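PDB 6OBT: borrelidin polyketide synthase, type I from Streptomyces parvulus, which probably catalyses the dehydration of a beta-hydroxyacyl intermediate, as the dehydratase domain of the modular synthase that builds the polyketide borrelidin. Local coordinates for residues P65-P68 and W69-D72; Y190-G193 and P194-C198. One frame throughout, in Å; residues are numbered along the deposited sequence.

In the fold
Interaction 1 comes first along the chain, in the loop that leaves strand 55-62 and enters strand 73-75. Interaction 2 comes later, at the end of strand 190-192 and in the loop to strand 199-205. Strand 73-75 lies between strands 78-79 and 190-192 in a small antiparallel sheet, and the two turns meet where strand 73-75 begins and strand 190-192 ends, their centres about 12 Å apart. Asp72 joins them: its backbone O is 2.6 Å from Gly193 N, and its OD1 is 2.9 Å from Gln195 N. Two distant sequence regions, probably one from each half of the double-hotdog dehydratase fold, are thereby tied together beside His73, where the HxxxGxxxxP motif of the family begins.

Interaction 1 of 2, residues P65-P68 and W69-D72; sequences PSYP and WLAD
Tyr67 and Leu70 both carry CG opposite their own carbonyl carbon (chi1 -40° and -75°), and their side chains run side by side, pointing the same way. Trp69 differs: its CG sits between the backbone N and the carbonyl carbon (chi1 59°), which turns the indole back over the turn until Tyr67 O lies over one of its faces. Leu70 CD1 packs 3.7 Å from Tyr67 CB and reaches the phenol ring obliquely, while Trp69 NE1 approaches the same Tyr67 CB at 3.9 Å. One methylene group is thus touched by both a leucine methyl and the pyrrole part of the indole. Beneath these side chains the backbone winds as a short 3-10 helix. Leu70 N donates to Tyr67 O at 2.9 Å. One residue on, Ala71 N donates to Pro68 O at 3.0 Å. A third i to i+3 bond, from Asp72 N to Trp69 O, continues the winding. Beyond the turn, Tyr67 OH is hydrogen-bonded to Ala43 O and its ring meets Phe44 edge-to-face, whereas the indole meets the ring of His227, the Trp69 side chain also touches Tyr224, and its CB packs on Gln195. The helical turn forms the last part of the loop after strand 55-62 and leads straight into strand 73-75, which pairs with strand 190-192.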
loop_
_atom_site.group_PDB
_atom_site.type_symbol
_atom_site.label_atom_id
_atom_site.label_comp_id
_atom_site.label_asym_id
_atom_site.label_seq_id
_atom_site.Cartn_x
_atom_site.Cartn_y
_atom_site.Cartn_z
ATOM N N PRO A 65 9.655 -6.258 19.993
ATOM C CA PRO A 65 9.562 -7.727 19.931
ATOM C C PRO A 65 9.923 -8.294 18.570
ATOM O O PRO A 65 10.377 -9.442 18.490
ATOM C CB PRO A 65 8.101 -7.994 20.306
ATOM C CG PRO A 65 7.772 -6.867 21.224
ATOM C CD PRO A 65 8.450 -5.673 20.616
ATOM N N SER A 66 9.755 -7.518 17.497
ATOM C CA SER A 66 10.121 -7.989 16.167
ATOM C C SER A 66 11.606 -7.804 15.881
ATOM O O SER A 66 12.190 -8.592 15.132
ATOM C CB SER A 66 9.293 -7.268 15.103
ATOM O OG SER A 66 7.958 -7.748 15.110
ATOM N N TYR A 67 12.226 -6.777 16.450
ATOM C CA TYR A 67 13.654 -6.520 16.270
ATOM C C TYR A 67 14.226 -6.110 17.617
ATOM O O TYR A 67 14.482 -4.925 17.864
ATOM C CB TYR A 67 13.896 -5.434 15.221
ATOM C CG TYR A 67 12.995 -5.513 14.005
ATOM C CD1 TYR A 67 11.794 -4.817 13.960
ATOM C CD2 TYR A 67 13.351 -6.283 12.902
ATOM C CE1 TYR A 67 10.972 -4.881 12.858
ATOM C CE2 TYR A 67 12.534 -6.359 11.791
ATOM C CZ TYR A 67 11.344 -5.654 11.775
ATOM O OH TYR A 67 10.517 -5.714 10.672
ATOM N N PRO A 68 14.416 -7.066 18.529
ATOM C CA PRO A 68 14.846 -6.694 19.888
ATOM C C PRO A 68 16.173 -5.964 19.932
ATOM O O PRO A 68 16.395 -5.196 20.874
ATOM C CB PRO A 68 14.912 -8.039 20.630
ATOM C CG PRO A 68 14.855 -9.091 19.579
ATOM C CD PRO A 68 14.133 -8.505 18.407
ATOM N N TRP A 69 17.045 -6.151 18.938
ATOM C CA TRP A 69 18.320 -5.445 18.938
ATOM C C TRP A 69 18.151 -3.939 18.773
ATOM O O TRP A 69 19.100 -3.197 19.030
ATOM C CB TRP A 69 19.247 -6.010 17.848
ATOM C CG TRP A 69 18.683 -5.927 16.472
ATOM C CD1 TRP A 69 17.953 -6.884 15.825
ATOM C CD2 TRP A 69 18.783 -4.820 15.573
ATOM N NE1 TRP A 69 17.588 -6.436 14.576
ATOM C CE2 TRP A 69 18.084 -5.172 14.396
ATOM C CE3 TRP A 69 19.390 -3.563 15.649
ATOM C CZ2 TRP A 69 17.976 -4.313 13.305
ATOM C CZ3 TRP A 69 19.279 -2.708 14.563
ATOM C CH2 TRP A 69 18.579 -3.088 13.406
ATOM N N LEU A 70 16.966 -3.466 18.380
ATOM C CA LEU A 70 16.724 -2.027 18.349
ATOM C C LEU A 70 16.809 -1.395 19.742
ATOM O O LEU A 70 17.030 -0.183 19.853
ATOM C CB LEU A 70 15.360 -1.744 17.704
ATOM C CG LEU A 70 15.280 -1.892 16.177
ATOM C CD1 LEU A 70 13.837 -1.754 15.667
ATOM C CD2 LEU A 70 16.189 -0.896 15.476
ATOM N N ALA A 71 16.665 -2.183 20.809
ATOM C CA ALA A 71 16.843 -1.631 22.146
ATOM C C ALA A 71 18.301 -1.310 22.446
ATOM O O ALA A 71 18.589 -0.688 23.476
ATOM C CB ALA A 71 16.296 -2.594 23.200
ATOM N N ASP A 72 19.219 -1.725 21.580
ATOM C CA ASP A 72 20.641 -1.444 21.740
ATOM C C ASP A 72 21.026 -0.033 21.303
ATOM O O ASP A 72 22.215 0.310 21.350
ATOM C CB ASP A 72 21.458 -2.471 20.944
ATOM C CG ASP A 72 21.454 -3.848 21.583
ATOM O OD1 ASP A 72 21.982 -4.794 20.967
ATOM O OD2 ASP A 72 20.939 -3.992 22.709
#

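Interaction 2 of 2, residues Y190-G193 and P194-C198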
loop_
_atom_site.group_PDB
_atom_site.type_symbol
_atom_site.label_atom_id
_atom_site.label_comp_id
_atom_site.label_asym_id
_atom_site.label_seq_id
_atom_site.Cartn_x
_atom_site.Cartn_y
_atom_site.Cartn_z
ATOM N N TYR A 190 24.649 8.313 25.622
ATOM C CA TYR A 190 24.470 7.473 24.440
ATOM C C TYR A 190 24.843 6.047 24.826
ATOM O O TYR A 190 26.024 5.689 24.861
ATOM C CB TYR A 190 25.292 7.999 23.265
ATOM C CG TYR A 190 24.822 9.350 22.765
ATOM C CD1 TYR A 190 24.246 9.492 21.507
ATOM C CD2 TYR A 190 24.942 10.484 23.560
ATOM C CE1 TYR A 190 23.804 10.733 21.059
ATOM C CE2 TYR A 190 24.508 11.720 23.123
ATOM C CZ TYR A 190 23.940 11.842 21.876
ATOM O OH TYR A 190 23.520 13.086 21.465
ATOM N N HIS A 191 23.831 5.228 25.105
ATOM C CA HIS A 191 24.044 3.885 25.641
ATOM C C HIS A 191 23.922 2.893 24.488
ATOM O O HIS A 191 22.817 2.476 24.131
ATOM C CB HIS A 191 23.049 3.579 26.761
ATOM C CG HIS A 191 23.327 4.307 28.046
ATOM N ND1 HIS A 191 23.068 5.651 28.217
ATOM C CD2 HIS A 191 23.823 3.870 29.228
ATOM C CE1 HIS A 191 23.397 6.010 29.444
ATOM N NE2 HIS A 191 23.858 4.948 30.079
ATOM N N TYR A 192 25.065 2.511 23.910
ATOM C CA TYR A 192 25.106 1.599 22.769
ATOM C C TYR A 192 25.142 0.158 23.262
ATOM O O TYR A 192 26.015 -0.215 24.042
ATOM C CB TYR A 192 26.308 1.889 21.867
ATOM C CG TYR A 192 26.144 3.161 21.070
ATOM C CD1 TYR A 192 25.210 3.253 20.045
ATOM C CD2 TYR A 192 26.866 4.296 21.401
ATOM C CE1 TYR A 192 25.044 4.431 19.330
ATOM C CE2 TYR A 192 26.710 5.470 20.701
ATOM C CZ TYR A 192 25.796 5.545 19.688
ATOM O OH TYR A 192 25.656 6.738 19.014
ATOM N N GLY A 193 24.190 -0.649 22.807
ATOM C CA GLY A 193 24.112 -2.024 23.234
ATOM C C GLY A 193 24.934 -2.946 22.352
ATOM O O GLY A 193 25.619 -2.508 21.424
ATOM N N PRO A 194 24.874 -4.250 22.640
ATOM C CA PRO A 194 25.737 -5.212 21.923
ATOM C C PRO A 194 25.750 -5.073 20.412
ATOM O O PRO A 194 26.822 -5.086 19.799
ATOM C CB PRO A 194 25.157 -6.562 22.364
ATOM C CG PRO A 194 24.605 -6.303 23.720
ATOM C CD PRO A 194 24.073 -4.897 23.695
ATOM N N GLN A 195 24.584 -4.946 19.780
ATOM C CA GLN A 195 24.560 -4.933 18.322
ATOM C C GLN A 195 25.147 -3.663 17.723
ATOM O O GLN A 195 25.417 -3.639 16.515
ATOM C CB GLN A 195 23.126 -5.123 17.826
ATOM C CG GLN A 195 22.676 -6.564 17.845
ATOM C CD GLN A 195 23.013 -7.303 16.570
ATOM O OE1 GLN A 195 23.958 -6.954 15.854
ATOM N NE2 GLN A 195 22.247 -8.342 16.282
ATOM N N PHE A 196 25.340 -2.610 18.524
ATOM C CA PHE A 196 25.885 -1.357 18.019
ATOM C C PHE A 196 27.333 -1.118 18.431
ATOM O O PHE A 196 27.964 -0.203 17.894
ATOM C CB PHE A 196 25.022 -0.166 18.480
ATOM C CG PHE A 196 23.706 -0.030 17.717
ATOM C CD1 PHE A 196 23.550 0.938 16.741
ATOM C CD2 PHE A 196 22.637 -0.864 18.004
ATOM C CE1 PHE A 196 22.352 1.065 16.033
ATOM C CE2 PHE A 196 21.412 -0.740 17.303
ATOM C CZ PHE A 196 21.290 0.223 16.306
ATOM N N ARG A 197 27.886 -1.921 19.346
ATOM C CA ARG A 197 29.263 -1.717 19.818
ATOM C C ARG A 197 30.226 -2.391 18.842
ATOM O O ARG A 197 30.839 -3.431 19.112
ATOM C CB ARG A 197 29.457 -2.244 21.232
ATOM C CG ARG A 197 28.585 -1.538 22.278
ATOM C CD ARG A 197 29.027 -1.816 23.707
ATOM N NE ARG A 197 28.859 -3.207 24.127
ATOM C CZ ARG A 197 27.884 -3.649 24.918
ATOM N NH1 ARG A 197 26.958 -2.813 25.375
ATOM N NH2 ARG A 197 27.829 -4.934 25.255
ATOM N N CYS A 198 30.382 -1.736 17.702
ATOM C CA CYS A 198 31.077 -2.309 16.565
ATOM C C CYS A 198 32.474 -1.758 16.381
ATOM O O CYS A 198 33.259 -2.354 15.639
ATOM C CB CYS A 198 30.285 -2.053 15.292
ATOM S SG CYS A 198 28.775 -3.036 15.245
#
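The guanidinium of Arg197 lies against the Gly193-Pro194 peptide: Gly193 C and Pro194 N are on one face, each 3.6 Å above the plane and displaced toward its rim, and Tyr192 O stands at the edge. The side chains of Tyr192 and Phe196 cross at about a right angle, and Tyr192 CD1 touches the CB methylene of Phe196 at 3.8 Å, obliquely to both rings. Tyr190 to Phe196 belong to the GYxYGPxF motif of polyketide synthase dehydratases, which here carries strand 190-192 through a turn into its following loop. Gly193 O is the hub of that turn. It accepts Phe196 N at 2.9 Å, closing a beta turn, and takes a second, weak bond from Arg197 N. Arg197 is itself the centre of an inverse gamma turn, spanned by a weak bond from Cys198 N to Phe196 O, so the chain changes direction again before strand 199-205.

Around the turn, the Tyr192 ring meets His236 and packs on Asp232, and Phe196 reaches Asp232 and the ring of His73. Helix 228-236 thus packs on both aromatic side chains, and strand 73-75 on Phe196.

In the side chain of Arg197, CG is anti to the carbonyl carbon and already lies 3.2 Å from Gly193 O, and CD lies 3.4 Å from Tyr192 O. The bend at chi3 (-66°) then turns NE and the guanidinium back over the glycine. The fold-back ends with NH1 donating to Tyr192 O at 3.1 Å, in the carbonyl plane on a lone pair, although the N-H...O angle is only 146° and the oxygen is tilted 21° out of the guanidinium plane.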